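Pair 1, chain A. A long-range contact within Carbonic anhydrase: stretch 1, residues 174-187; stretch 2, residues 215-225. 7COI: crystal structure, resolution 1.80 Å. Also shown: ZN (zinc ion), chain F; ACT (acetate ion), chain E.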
# COMPACT_ATOMS: atom_id res chain seq x y z
N GLY A 174 22.38 -0.48 2.71
CA GLY A 174 22.36 -1.53 1.68
C GLY A 174 23.48 -2.52 1.92
O GLY A 174 24.24 -2.37 2.89
N HIS A 175 23.58 -3.57 1.10
CA HIS A 175 24.63 -4.58 1.37
C HIS A 175 25.04 -5.22 0.05
O HIS A 175 24.31 -5.14 -0.95
CB HIS A 175 24.22 -5.57 2.48
CG HIS A 175 23.13 -6.44 2.00
ND1 HIS A 175 23.37 -7.74 1.59
CD2 HIS A 175 21.82 -6.18 1.78
CE1 HIS A 175 22.26 -8.28 1.15
NE2 HIS A 175 21.32 -7.34 1.30
N THR A 176 26.24 -5.79 0.06
CA THR A 176 26.77 -6.57 -1.07
C THR A 176 25.99 -7.88 -1.13
O THR A 176 25.53 -8.39 -0.06
CB THR A 176 28.29 -6.74 -0.93
OG1 THR A 176 28.56 -7.55 0.21
CG2 THR A 176 29.00 -5.41 -0.81
N LYS A 177 25.89 -8.46 -2.33
CA LYS A 177 25.21 -9.77 -2.56
C LYS A 177 23.72 -9.67 -2.19
O LYS A 177 23.19 -10.63 -1.64
CB LYS A 177 25.90 -10.86 -1.76
CG LYS A 177 27.42 -10.91 -1.92
CD LYS A 177 27.83 -11.35 -3.29
CE LYS A 177 27.65 -12.85 -3.48
NZ LYS A 177 27.06 -13.21 -4.81
N CYS A 178 23.09 -8.52 -2.43
CA CYS A 178 21.64 -8.31 -2.14
C CYS A 178 20.81 -9.00 -3.21
O CYS A 178 20.85 -8.55 -4.35
CB CYS A 178 21.29 -6.83 -2.04
SG CYS A 178 19.55 -6.58 -1.58
N GLY A 179 20.03 -10.02 -2.82
CA GLY A 179 19.12 -10.77 -3.71
C GLY A 179 18.03 -9.90 -4.31
O GLY A 179 17.61 -10.19 -5.43
N GLY A 180 17.55 -8.86 -3.63
CA GLY A 180 16.53 -7.97 -4.18
C GLY A 180 17.12 -7.09 -5.25
O GLY A 180 16.53 -6.93 -6.32
N VAL A 181 18.31 -6.56 -5.01
CA VAL A 181 19.02 -5.76 -6.05
C VAL A 181 19.28 -6.68 -7.25
O VAL A 181 19.02 -6.27 -8.40
CB VAL A 181 20.30 -5.15 -5.46
CG1 VAL A 181 21.15 -4.54 -6.55
CG2 VAL A 181 19.95 -4.13 -4.38
N ALA A 182 19.79 -7.89 -7.03
CA ALA A 182 20.07 -8.84 -8.14
C ALA A 182 18.78 -9.16 -8.93
O ALA A 182 18.80 -9.20 -10.18
CB ALA A 182 20.74 -10.08 -7.62
N ALA A 183 17.66 -9.39 -8.24
CA ALA A 183 16.36 -9.67 -8.89
C ALA A 183 16.02 -8.53 -9.85
O ALA A 183 15.55 -8.80 -10.99
CB ALA A 183 15.30 -9.87 -7.85
N ALA A 184 16.23 -7.27 -9.44
CA ALA A 184 15.89 -6.09 -10.26
C ALA A 184 16.75 -6.04 -11.53
O ALA A 184 16.31 -5.44 -12.51
CB ALA A 184 16.01 -4.82 -9.45
N LEU A 185 17.96 -6.60 -11.50
CA LEU A 185 18.87 -6.61 -12.68
C LEU A 185 18.56 -7.81 -13.60
O LEU A 185 19.14 -7.86 -14.72
CB LEU A 185 20.32 -6.67 -12.18
CG LEU A 185 20.84 -5.36 -11.60
CD1 LEU A 185 22.08 -5.61 -10.72
CD2 LEU A 185 21.14 -4.36 -12.71
N GLY A 186 17.73 -8.75 -13.16
CA GLY A 186 17.21 -9.88 -13.97
C GLY A 186 15.89 -9.53 -14.65
O GLY A 186 15.39 -8.42 -14.46
N ASN A 187 15.34 -10.42 -15.44
CA ASN A 187 14.06 -10.16 -16.15
C ASN A 187 13.17 -11.39 -16.01
O ASN A 187 12.38 -11.67 -16.91
CB ASN A 187 14.29 -9.66 -17.58
CG ASN A 187 14.93 -8.29 -17.61
OD1 ASN A 187 14.25 -7.26 -17.74
ND2 ASN A 187 16.24 -8.26 -17.43
N SER A 215 30.74 -5.57 -14.48
CA SER A 215 30.51 -7.02 -14.25
C SER A 215 29.19 -7.19 -13.50
O SER A 215 28.73 -6.20 -12.92
CB SER A 215 31.64 -7.64 -13.48
OG SER A 215 31.54 -7.35 -12.09
N ARG A 216 28.62 -8.40 -13.50
CA ARG A 216 27.37 -8.69 -12.75
C ARG A 216 27.60 -8.31 -11.29
O ARG A 216 26.72 -7.63 -10.71
CB ARG A 216 26.92 -10.14 -12.97
CG ARG A 216 26.22 -10.82 -11.79
CD ARG A 216 24.94 -10.21 -11.27
NE ARG A 216 23.89 -9.89 -12.24
CZ ARG A 216 22.62 -10.30 -12.18
NH1 ARG A 216 22.21 -11.09 -11.21
NH2 ARG A 216 21.76 -9.91 -13.12
N ASP A 217 28.73 -8.70 -10.69
CA ASP A 217 28.93 -8.46 -9.24
C ASP A 217 29.09 -6.95 -8.98
O ASP A 217 28.56 -6.51 -7.96
CB ASP A 217 30.04 -9.33 -8.66
CG ASP A 217 29.52 -10.70 -8.25
OD1 ASP A 217 28.44 -10.74 -7.63
OD2 ASP A 217 30.16 -11.71 -8.56
N GLU A 218 29.78 -6.23 -9.86
CA GLU A 218 29.97 -4.76 -9.72
C GLU A 218 28.61 -4.07 -9.90
O GLU A 218 28.38 -3.10 -9.19
CB GLU A 218 30.93 -4.19 -10.76
CG GLU A 218 32.40 -4.52 -10.56
CD GLU A 218 33.28 -4.02 -11.70
OE1 GLU A 218 32.92 -4.21 -12.91
OE2 GLU A 218 34.34 -3.40 -11.40
N ALA A 219 27.77 -4.52 -10.83
CA ALA A 219 26.44 -3.93 -11.11
C ALA A 219 25.54 -4.07 -9.88
O ALA A 219 24.83 -3.10 -9.55
CB ALA A 219 25.79 -4.57 -12.32
N VAL A 220 25.60 -5.22 -9.20
CA VAL A 220 24.79 -5.48 -7.98
C VAL A 220 25.24 -4.50 -6.90
O VAL A 220 24.39 -3.94 -6.25
CB VAL A 220 24.87 -6.95 -7.52
CG1 VAL A 220 24.33 -7.14 -6.11
CG2 VAL A 220 24.16 -7.88 -8.49
N VAL A 221 26.54 -4.26 -6.75
CA VAL A 221 27.05 -3.27 -5.77
C VAL A 221 26.62 -1.88 -6.21
O VAL A 221 26.18 -1.13 -5.33
CB VAL A 221 28.58 -3.37 -5.60
CG1 VAL A 221 29.16 -2.18 -4.86
CG2 VAL A 221 28.93 -4.67 -4.90
N ARG A 222 26.78 -1.51 -7.48
CA ARG A 222 26.51 -0.13 -7.96
C ARG A 222 25.03 0.16 -7.75
O ARG A 222 24.70 1.21 -7.23
CB ARG A 222 26.88 0.06 -9.43
CG ARG A 222 26.67 1.47 -9.95
CD ARG A 222 27.40 2.56 -9.21
NE ARG A 222 28.84 2.29 -9.34
CZ ARG A 222 29.59 2.53 -10.43
NH1 ARG A 222 29.09 3.09 -11.52
NH2 ARG A 222 30.87 2.21 -10.41
N LEU A 223 24.18 -0.77 -8.15
CA LEU A 223 22.71 -0.55 -8.01
C LEU A 223 22.35 -0.50 -6.52
O LEU A 223 21.46 0.29 -6.16
CB LEU A 223 21.96 -1.65 -8.76
CG LEU A 223 20.44 -1.47 -8.77
CD1 LEU A 223 20.03 -0.09 -9.24
CD2 LEU A 223 19.78 -2.52 -9.62
N ALA A 224 22.99 -1.30 -5.67
CA ALA A 224 22.78 -1.25 -4.20
C ALA A 224 23.12 0.15 -3.68
O ALA A 224 22.40 0.67 -2.88
CB ALA A 224 23.59 -2.33 -3.51
N GLU A 225 24.23 0.74 -4.15
CA GLU A 225 24.63 2.12 -3.75
C GLU A 225 23.62 3.14 -4.27
O GLU A 225 23.27 4.05 -3.51
CB GLU A 225 26.01 2.49 -4.31
CG GLU A 225 27.10 1.59 -3.77
CD GLU A 225 28.47 1.80 -4.39
OE1 GLU A 225 28.53 2.31 -5.53
OE2 GLU A 225 29.46 1.41 -3.76
ZN ZN F . 19.35 -7.58 0.50
C ACT E . 18.00 -10.31 0.43
O ACT E . 18.13 -11.35 1.07
OXT ACT E . 19.21 -9.54 0.14
CH3 ACT E . 16.65 -9.77 -0.06
O HOH W 1 26.27 -10.17 -5.95

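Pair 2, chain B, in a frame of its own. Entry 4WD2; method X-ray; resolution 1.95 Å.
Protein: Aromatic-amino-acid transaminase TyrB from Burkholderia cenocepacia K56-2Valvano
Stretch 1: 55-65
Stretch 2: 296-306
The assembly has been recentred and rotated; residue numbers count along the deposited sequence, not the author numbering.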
# COMPACT_ATOMS: atom_id res chain seq x y z
N GLY B 55 16.28 1.27 19.75
CA GLY B 55 17.70 1.48 19.56
C GLY B 55 18.22 0.87 18.27
O GLY B 55 18.96 1.52 17.52
N ALA B 56 17.82 -0.37 18.01
CA ALA B 56 18.26 -1.08 16.82
C ALA B 56 17.76 -0.40 15.56
O ALA B 56 18.44 -0.38 14.54
CB ALA B 56 17.79 -2.53 16.85
N VAL B 57 16.55 0.15 15.63
CA VAL B 57 15.95 0.82 14.48
C VAL B 57 16.68 2.13 14.19
O VAL B 57 17.00 2.42 13.04
CB VAL B 57 14.45 1.08 14.71
CG1 VAL B 57 13.91 2.10 13.73
CG2 VAL B 57 13.69 -0.23 14.61
N ARG B 58 16.95 2.90 15.24
CA ARG B 58 17.70 4.15 15.10
C ARG B 58 19.08 3.88 14.50
O ARG B 58 19.51 4.57 13.58
CB ARG B 58 17.84 4.84 16.45
CG ARG B 58 18.66 6.12 16.42
CD ARG B 58 18.81 6.70 17.82
NE ARG B 58 17.51 7.02 18.41
CZ ARG B 58 16.90 8.19 18.28
NH1 ARG B 58 17.47 9.16 17.58
NH2 ARG B 58 15.72 8.39 18.85
N GLU B 59 19.75 2.85 15.00
CA GLU B 59 21.10 2.51 14.56
C GLU B 59 21.11 2.07 13.09
O GLU B 59 22.03 2.41 12.35
CB GLU B 59 21.69 1.41 15.45
N ALA B 60 20.09 1.33 12.68
CA ALA B 60 19.95 0.91 11.29
C ALA B 60 19.71 2.09 10.36
O ALA B 60 20.32 2.19 9.29
CB ALA B 60 18.81 -0.10 11.14
N GLU B 61 18.81 2.98 10.77
CA GLU B 61 18.50 4.19 10.03
C GLU B 61 19.73 5.06 9.84
O GLU B 61 19.97 5.60 8.75
CB GLU B 61 17.40 4.98 10.75
CG GLU B 61 16.03 4.34 10.66
CD GLU B 61 15.01 5.03 11.53
OE1 GLU B 61 15.42 5.76 12.46
OE2 GLU B 61 13.80 4.84 11.30
N THR B 62 20.52 5.19 10.91
CA THR B 62 21.80 5.89 10.85
C THR B 62 22.71 5.30 9.78
O THR B 62 23.30 6.03 8.98
CB THR B 62 22.52 5.85 12.22
OG1 THR B 62 21.84 6.69 13.15
CG2 THR B 62 23.96 6.32 12.08
N ALA B 63 22.83 3.97 9.76
CA ALA B 63 23.69 3.31 8.78
C ALA B 63 23.15 3.46 7.36
O ALA B 63 23.91 3.69 6.42
CB ALA B 63 23.85 1.84 9.13
N LEU B 64 21.84 3.35 7.21
CA LEU B 64 21.21 3.47 5.90
C LEU B 64 21.35 4.88 5.33
O LEU B 64 21.38 5.07 4.11
CB LEU B 64 19.73 3.09 5.98
CG LEU B 64 19.43 1.61 6.25
CD1 LEU B 64 17.98 1.42 6.65
CD2 LEU B 64 19.78 0.75 5.04
N GLN B 65 21.44 5.86 6.22
CA GLN B 65 21.54 7.27 5.84
C GLN B 65 22.85 7.56 5.13
O GLN B 65 22.90 8.40 4.23
CB GLN B 65 21.41 8.17 7.07
N THR B 296 10.31 1.00 0.00
CA THR B 296 11.69 0.60 0.23
C THR B 296 12.19 0.91 1.64
O THR B 296 12.84 0.09 2.27
CB THR B 296 12.62 1.28 -0.80
OG1 THR B 296 12.28 0.83 -2.11
CG2 THR B 296 14.08 0.96 -0.52
N TYR B 297 11.87 2.10 2.13
CA TYR B 297 12.51 2.59 3.34
C TYR B 297 12.33 1.66 4.54
O TYR B 297 13.31 1.12 5.06
CB TYR B 297 11.99 3.99 3.69
CG TYR B 297 12.74 4.58 4.85
CD1 TYR B 297 12.16 4.66 6.11
CD2 TYR B 297 14.04 5.05 4.69
CE1 TYR B 297 12.85 5.19 7.17
CE2 TYR B 297 14.74 5.58 5.75
CZ TYR B 297 14.14 5.65 6.99
OH TYR B 297 14.84 6.18 8.06
N GLY B 298 11.09 1.46 4.99
CA GLY B 298 10.81 0.59 6.12
C GLY B 298 11.33 -0.84 5.99
O GLY B 298 11.80 -1.43 6.97
N ALA B 299 11.26 -1.40 4.79
CA ALA B 299 11.75 -2.76 4.57
C ALA B 299 13.28 -2.85 4.68
O ALA B 299 13.82 -3.85 5.17
CB ALA B 299 11.28 -3.28 3.22
N LYS B 300 13.98 -1.83 4.21
CA LYS B 300 15.43 -1.75 4.37
C LYS B 300 15.82 -1.72 5.84
O LYS B 300 16.77 -2.37 6.24
CB LYS B 300 16.01 -0.52 3.65
CG LYS B 300 16.10 -0.64 2.14
CD LYS B 300 17.13 -1.67 1.69
CE LYS B 300 17.54 -1.43 0.24
NZ LYS B 300 18.32 -2.56 -0.35
N VAL B 301 15.07 -0.94 6.63
CA VAL B 301 15.33 -0.84 8.06
C VAL B 301 15.13 -2.19 8.74
O VAL B 301 16.00 -2.66 9.48
CB VAL B 301 14.41 0.21 8.75
CG1 VAL B 301 14.54 0.12 10.27
CG2 VAL B 301 14.74 1.61 8.28
N VAL B 302 13.99 -2.81 8.48
CA VAL B 302 13.68 -4.10 9.07
C VAL B 302 14.69 -5.17 8.63
O VAL B 302 15.19 -5.93 9.46
CB VAL B 302 12.24 -4.56 8.71
CG1 VAL B 302 12.04 -6.03 9.05
CG2 VAL B 302 11.22 -3.68 9.43
N ALA B 303 14.99 -5.22 7.34
CA ALA B 303 15.96 -6.19 6.83
C ALA B 303 17.35 -5.98 7.44
O ALA B 303 18.06 -6.94 7.73
CB ALA B 303 16.03 -6.13 5.31
N ALA B 304 17.73 -4.72 7.63
CA ALA B 304 19.02 -4.40 8.23
C ALA B 304 19.07 -4.84 9.69
O ALA B 304 20.09 -5.34 10.16
CB ALA B 304 19.31 -2.91 8.11
N VAL B 305 17.97 -4.66 10.42
CA VAL B 305 17.93 -5.05 11.82
C VAL B 305 17.96 -6.56 11.97
O VAL B 305 18.77 -7.11 12.72
CB VAL B 305 16.69 -4.47 12.53
CG1 VAL B 305 16.52 -5.12 13.89
CG2 VAL B 305 16.80 -2.96 12.68
N LEU B 306 17.09 -7.25 11.24
CA LEU B 306 17.00 -8.71 11.35
C LEU B 306 18.24 -9.43 10.82
O LEU B 306 18.59 -10.50 11.33
CB LEU B 306 15.76 -9.22 10.60
CG LEU B 306 14.40 -8.80 11.14
CD1 LEU B 306 13.31 -9.34 10.24
CD2 LEU B 306 14.21 -9.28 12.58

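The sharpest difference between the two pairs lies at the start of the first helix. In pair 1 the chain enters it from a metal site: Cys A178 occupies the N-cap position, its SG lies 2.3 Å from ZN and accepts a weak capping bond from the backbone of Val A181 (N to SG, 3.6 Å). His A175 NE2, 2.1 Å from ZN, and an acetate oxygen also bind the metal, as does one atom from elsewhere in the structure. In pair 2 the matching position, Val B57, already lies within a helix, and its side chain serves packing instead, with CG1 4.0 Å from CG1 of Val B301.

Despite this, the backbones superpose to 0.5 Å over 14 central residues. In each pair two helices cross steeply, at 109° in pair 1 and 113° in pair 2, with axes 9.2 and 9.1 Å apart at closest approach. No hydrogen bond links the two stretches in either pair, so the contact rests largely on apolar packing.

Two matched positions keep their residue and much of their role. Leu A185 and Leu B64 share the m,t rotamer, and each places CD1 against the CG2 of a matched valine: Leu A185 CD1 lies 3.8 Å from Val A220 CG2, and Leu B64 CD1 lies 3.6 Å from Val B301 CG2. Both valines are in the t rotamer.

Around this common centre, bulk is exchanged across the crossing. Val A181 faces Ala A224 in pair 1, CG2 to CB at 4.2 Å; in pair 2 the small residue is Ala B60 and the larger one Val B305, CB to CG2 at 3.8 Å. The exchange keeps one branched side chain against one methyl group. Leu A223 places CD2 3.6 Å from CG of Leu A185 and CB 3.7 Å from CG1 of Val A181; its match Ala B304 keeps the second contact, CB to CB of Ala B60 at 4.2 Å, but does not reach Leu B64. Pair 1 buries 616 Å² between its stretches and pair 2 406 Å².

At the N-terminal end of the second helix, a large residue is kept while its partner on the first helix changes from alanine to glutamate. The long, poorly ordered Arg A216 reaches Ala A182, NH1 to CB at 4.0 Å, and Leu A185, NH2 to CB at 3.7 Å. Its counterpart Tyr B297 meets the same matched position, now Glu B61, with OH 3.4 Å from CG, but does not contact Leu B64. Pair 1 adds a long salt bridge, Lys A177 NZ to Asp A217 OD1 at 4.0 Å, also bridged by a water that donates to Asp A217 OD1 and accepts a weak bond from Lys A177 NZ; Gly B298 matches Asp A217 and offers no such group.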